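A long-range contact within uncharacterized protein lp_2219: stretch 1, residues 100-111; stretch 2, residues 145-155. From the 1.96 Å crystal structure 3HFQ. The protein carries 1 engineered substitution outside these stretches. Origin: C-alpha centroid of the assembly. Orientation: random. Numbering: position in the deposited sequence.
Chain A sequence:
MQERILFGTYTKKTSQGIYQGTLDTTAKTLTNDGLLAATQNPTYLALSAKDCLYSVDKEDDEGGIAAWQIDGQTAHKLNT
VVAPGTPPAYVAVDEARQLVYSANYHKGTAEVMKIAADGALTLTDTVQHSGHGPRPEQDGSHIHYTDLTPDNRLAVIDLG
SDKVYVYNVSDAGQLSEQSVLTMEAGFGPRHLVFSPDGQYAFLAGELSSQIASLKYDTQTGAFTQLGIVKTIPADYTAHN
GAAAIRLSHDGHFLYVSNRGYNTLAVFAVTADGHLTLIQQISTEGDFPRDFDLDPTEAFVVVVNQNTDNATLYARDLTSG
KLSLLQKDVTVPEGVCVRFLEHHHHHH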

# COMPACT_ATOMS: atom_id res chain seq x y z
N VAL A 100 -5.07 -14.50 -3.75
CA VAL A 100 -4.97 -13.31 -2.90
C VAL A 100 -3.66 -13.45 -2.14
O VAL A 100 -3.36 -14.51 -1.59
N TYR A 101 -2.86 -12.38 -2.13
CA TYR A 101 -1.58 -12.40 -1.43
C TYR A 101 -1.64 -11.48 -0.21
O TYR A 101 -2.32 -10.46 -0.23
N SER A 102 -0.93 -11.85 0.85
CA SER A 102 -0.90 -11.02 2.05
C SER A 102 0.50 -11.05 2.65
O SER A 102 1.24 -12.03 2.50
N ALA A 103 0.86 -9.96 3.33
CA ALA A 103 2.16 -9.83 3.97
C ALA A 103 1.96 -9.66 5.47
O ALA A 103 1.13 -8.86 5.89
N ASN A 104 2.73 -10.39 6.28
CA ASN A 104 2.59 -10.26 7.72
C ASN A 104 3.86 -9.70 8.33
O ASN A 104 4.91 -10.34 8.31
N TYR A 105 3.74 -8.51 8.90
CA TYR A 105 4.86 -7.80 9.51
C TYR A 105 5.51 -8.54 10.67
O TYR A 105 6.69 -8.87 10.63
N HIS A 106 4.73 -8.79 11.71
CA HIS A 106 5.24 -9.45 12.91
C HIS A 106 5.72 -10.89 12.71
O HIS A 106 6.72 -11.29 13.30
N LYS A 107 5.02 -11.66 11.88
CA LYS A 107 5.40 -13.05 11.63
C LYS A 107 6.53 -13.22 10.62
O LYS A 107 7.21 -14.25 10.61
N GLY A 108 6.71 -12.23 9.75
CA GLY A 108 7.75 -12.30 8.73
C GLY A 108 7.37 -13.27 7.64
O GLY A 108 8.21 -14.00 7.10
N THR A 109 6.09 -13.28 7.28
CA THR A 109 5.58 -14.20 6.28
C THR A 109 4.87 -13.57 5.09
O THR A 109 4.40 -12.43 5.15
N ALA A 110 4.80 -14.35 4.02
CA ALA A 110 4.09 -13.98 2.80
C ALA A 110 3.15 -15.16 2.66
O ALA A 110 3.57 -16.31 2.72
N GLU A 111 1.86 -14.88 2.52
CA GLU A 111 0.88 -15.95 2.39
C GLU A 111 0.12 -15.87 1.08
O GLU A 111 -0.02 -14.78 0.50
N TYR A 145 4.96 -6.04 1.96
CA TYR A 145 4.41 -5.88 0.63
C TYR A 145 4.52 -7.18 -0.15
O TYR A 145 5.56 -7.85 -0.13
N THR A 146 3.42 -7.54 -0.81
CA THR A 146 3.35 -8.75 -1.63
C THR A 146 2.46 -8.43 -2.82
O THR A 146 1.24 -8.51 -2.73
N ASP A 147 3.07 -8.04 -3.94
CA ASP A 147 2.28 -7.72 -5.12
C ASP A 147 2.99 -8.11 -6.41
O ASP A 147 4.20 -8.35 -6.41
N LEU A 148 2.23 -8.16 -7.50
CA LEU A 148 2.73 -8.58 -8.81
C LEU A 148 3.70 -7.67 -9.56
O LEU A 148 3.59 -6.44 -9.50
N THR A 149 4.63 -8.29 -10.27
CA THR A 149 5.60 -7.56 -11.08
C THR A 149 5.00 -7.49 -12.48
O THR A 149 4.00 -8.15 -12.76
N PRO A 150 5.61 -6.71 -13.39
CA PRO A 150 5.10 -6.59 -14.76
C PRO A 150 4.91 -7.93 -15.47
O PRO A 150 3.99 -8.08 -16.27
N ASP A 151 5.78 -8.89 -15.18
CA ASP A 151 5.69 -10.20 -15.82
C ASP A 151 5.03 -11.24 -14.92
O ASP A 151 5.22 -12.45 -15.07
N ASN A 152 4.24 -10.74 -13.97
CA ASN A 152 3.47 -11.56 -13.05
C ASN A 152 4.18 -12.45 -12.05
O ASN A 152 3.67 -13.50 -11.66
N ARG A 153 5.37 -12.04 -11.63
CA ARG A 153 6.09 -12.76 -10.60
C ARG A 153 5.63 -11.98 -9.37
O ARG A 153 4.87 -11.01 -9.51
N LEU A 154 6.05 -12.37 -8.17
CA LEU A 154 5.61 -11.66 -6.97
C LEU A 154 6.76 -10.99 -6.24
O LEU A 154 7.72 -11.65 -5.84
N ALA A 155 6.66 -9.68 -6.07
CA ALA A 155 7.68 -8.92 -5.36
C ALA A 155 7.27 -8.93 -3.89
O ALA A 155 6.14 -8.57 -3.56

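This is a small, largely apolar contact between two beta hairpins, burying 334 Å² in all, in which side chains rather than backbone hydrogen bonds join the two stretches. Strands 100-104 and 145-148 run nearly antiparallel, at 155°, with axes 5.7 Å apart at closest approach, yet no hydrogen bond passes between them. Within each stretch, backbone hydrogen bonds pair the strands, Ser102 with Glu111 and Asp147 with Ala155.

The alternation of a beta strand selects the residues that point in. Tyr101, Ala103 and Ala110 direct their CA-to-CB bonds toward the second stretch, while Ser102, Thr109 and Glu111 direct theirs away. Across the gap, Thr146 and Leu154 point toward the first stretch, and Tyr145 and Asp147 point away.

Tyr101 is the largest contributor, with chi1 at m (-53°) and chi2 at -68°. This conformation lays one ring face against Leu154, whose t,p rotamer places CD1 3.6 Å from the centroid of the Tyr101 ring and only 14° off its normal, a clear CH-pi contact. Leu148 sets out sideways, but its m,t rotamer brings the end of the side chain nearer, and its CD2 lies 3.9 Å from CE2 of Tyr101, in an oblique position. The phenol OH of Tyr101 is hydrogen-bonded elsewhere in the structure, so the polar tip of the ring is satisfied.

Thr146 touches four residues of the first stretch, Tyr101, Ser102, Ala103 and Ala110. In the p rotamer (chi1 53°), Thr146 OG1 sits 3.6 Å from Tyr101 CB and 3.5 Å from Ser102 C, both packing contacts, and Thr146 CG2 lies 3.7 Å from Ala103 CB and 4.0 Å from Ala110 CB. There is little room beside Ala103: its CB is 3.6 Å from Tyr145 N, and the CA atoms of Ala103 and Tyr145 are 5.6 Å apart. One polar cost remains: the carbonyl O of Thr146 is buried by the contact and has no partner in the model.

Several polar side chains brace the turns, outside the contact. Asn104 OD1 accepts a hydrogen bond from Lys107 N at 3.0 Å in the first turn, where Gly108 takes a positive phi. In the second, a type I turn from Thr149 to Asn152, Thr149 OG1 donates to Asp151 OD1 at 2.6 Å, and Arg153 NE forms a salt bridge with Asp151 OD2 at 2.7 Å. The rule to read here is an aromatic, leucines, alanines and one threonine packed between the strands, with charged side chains kept out of the contact.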

# COMPACT_ATOMS: atom_id res chain seq x y z
CB VAL A 100 -6.15 -13.21 -1.90
CG1 VAL A 100 -5.82 -12.20 -0.79
CG2 VAL A 100 -7.42 -12.75 -2.64
CB TYR A 101 -0.46 -11.89 -2.34
CG TYR A 101 -0.35 -12.58 -3.67
CD1 TYR A 101 0.04 -13.91 -3.76
CD2 TYR A 101 -0.61 -11.89 -4.85
CE1 TYR A 101 0.17 -14.54 -5.00
CE2 TYR A 101 -0.49 -12.50 -6.09
CZ TYR A 101 -0.10 -13.83 -6.16
OH TYR A 101 -0.01 -14.44 -7.39
CB SER A 102 -1.93 -11.48 3.08
OG SER A 102 -1.73 -12.82 3.49
CB ALA A 103 2.89 -8.61 3.41
CB ASN A 104 2.24 -11.60 8.36
CG ASN A 104 1.75 -11.45 9.79
OD1 ASN A 104 2.45 -10.89 10.64
ND2 ASN A 104 0.55 -11.94 10.07
CB TYR A 105 4.38 -6.43 9.97
CG TYR A 105 5.47 -5.50 10.45
CD1 TYR A 105 5.95 -5.57 11.76
CD2 TYR A 105 5.99 -4.53 9.61
CE1 TYR A 105 6.94 -4.69 12.21
CE2 TYR A 105 6.98 -3.65 10.04
CZ TYR A 105 7.44 -3.73 11.34
OH TYR A 105 8.40 -2.84 11.77
CB HIS A 106 4.16 -9.38 13.99
CG HIS A 106 3.64 -8.00 14.24
ND1 HIS A 106 4.38 -7.03 14.88
CD2 HIS A 106 2.48 -7.41 13.89
CE1 HIS A 106 3.69 -5.90 14.91
NE2 HIS A 106 2.53 -6.11 14.32
CB LYS A 107 4.20 -13.87 11.16
CG LYS A 107 3.10 -14.06 12.18
CD LYS A 107 1.99 -14.92 11.57
CE LYS A 107 1.11 -15.54 12.63
NZ LYS A 107 0.13 -16.48 12.02
CB THR A 109 4.59 -15.19 6.90
OG1 THR A 109 3.51 -14.47 7.50
CG2 THR A 109 5.27 -16.04 7.96
CB ALA A 110 5.05 -13.92 1.62
CB GLU A 111 -0.11 -15.93 3.57
CG GLU A 111 0.44 -16.38 4.92
CD GLU A 111 -0.66 -16.90 5.82
OE1 GLU A 111 -1.82 -16.46 5.64
OE2 GLU A 111 -0.39 -17.74 6.71
CB TYR A 145 5.18 -4.75 -0.08
CG TYR A 145 4.78 -4.45 -1.52
CD1 TYR A 145 5.30 -5.19 -2.58
CD2 TYR A 145 3.91 -3.39 -1.81
CE1 TYR A 145 4.96 -4.88 -3.91
CE2 TYR A 145 3.57 -3.08 -3.13
CZ TYR A 145 4.10 -3.82 -4.17
OH TYR A 145 3.77 -3.52 -5.47
CB THR A 146 2.72 -9.94 -0.87
OG1 THR A 146 1.46 -9.54 -0.33
CG2 THR A 146 3.64 -10.40 0.27
CB ASP A 147 1.92 -6.22 -5.13
CG ASP A 147 0.48 -5.98 -5.56
OD1 ASP A 147 -0.01 -6.71 -6.44
OD2 ASP A 147 -0.16 -5.05 -5.01
CB LEU A 148 1.54 -8.89 -9.72
CG LEU A 148 0.61 -10.01 -9.26
CD1 LEU A 148 -0.66 -10.01 -10.10
CD2 LEU A 148 1.32 -11.35 -9.35
CB THR A 149 6.95 -8.32 -11.18
OG1 THR A 149 6.75 -9.58 -11.81
CG2 THR A 149 7.56 -8.53 -9.80
CB PRO A 150 6.14 -5.70 -15.44
CG PRO A 150 6.60 -4.82 -14.31
CD PRO A 150 6.77 -5.82 -13.18
CB ASP A 151 7.08 -10.67 -16.27
CG ASP A 151 8.07 -10.78 -15.13
OD1 ASP A 151 7.90 -10.08 -14.11
OD2 ASP A 151 9.04 -11.55 -15.27
CB ASN A 152 2.43 -12.35 -13.84
CG ASN A 152 1.39 -11.45 -14.48
OD1 ASN A 152 0.61 -10.80 -13.79
ND2 ASN A 152 1.40 -11.38 -15.80
CB ARG A 153 7.61 -12.64 -10.79
CG ARG A 153 8.12 -13.24 -12.10
CD ARG A 153 9.64 -13.10 -12.17
NE ARG A 153 10.17 -13.22 -13.53
CZ ARG A 153 10.74 -14.31 -14.04
NH1 ARG A 153 10.87 -15.41 -13.31
NH2 ARG A 153 11.22 -14.29 -15.28
CB LEU A 154 4.90 -12.62 -6.00
CG LEU A 154 4.21 -11.97 -4.80
CD1 LEU A 154 2.88 -11.37 -5.25
CD2 LEU A 154 3.96 -13.01 -3.69
CB ALA A 155 7.74 -7.50 -5.89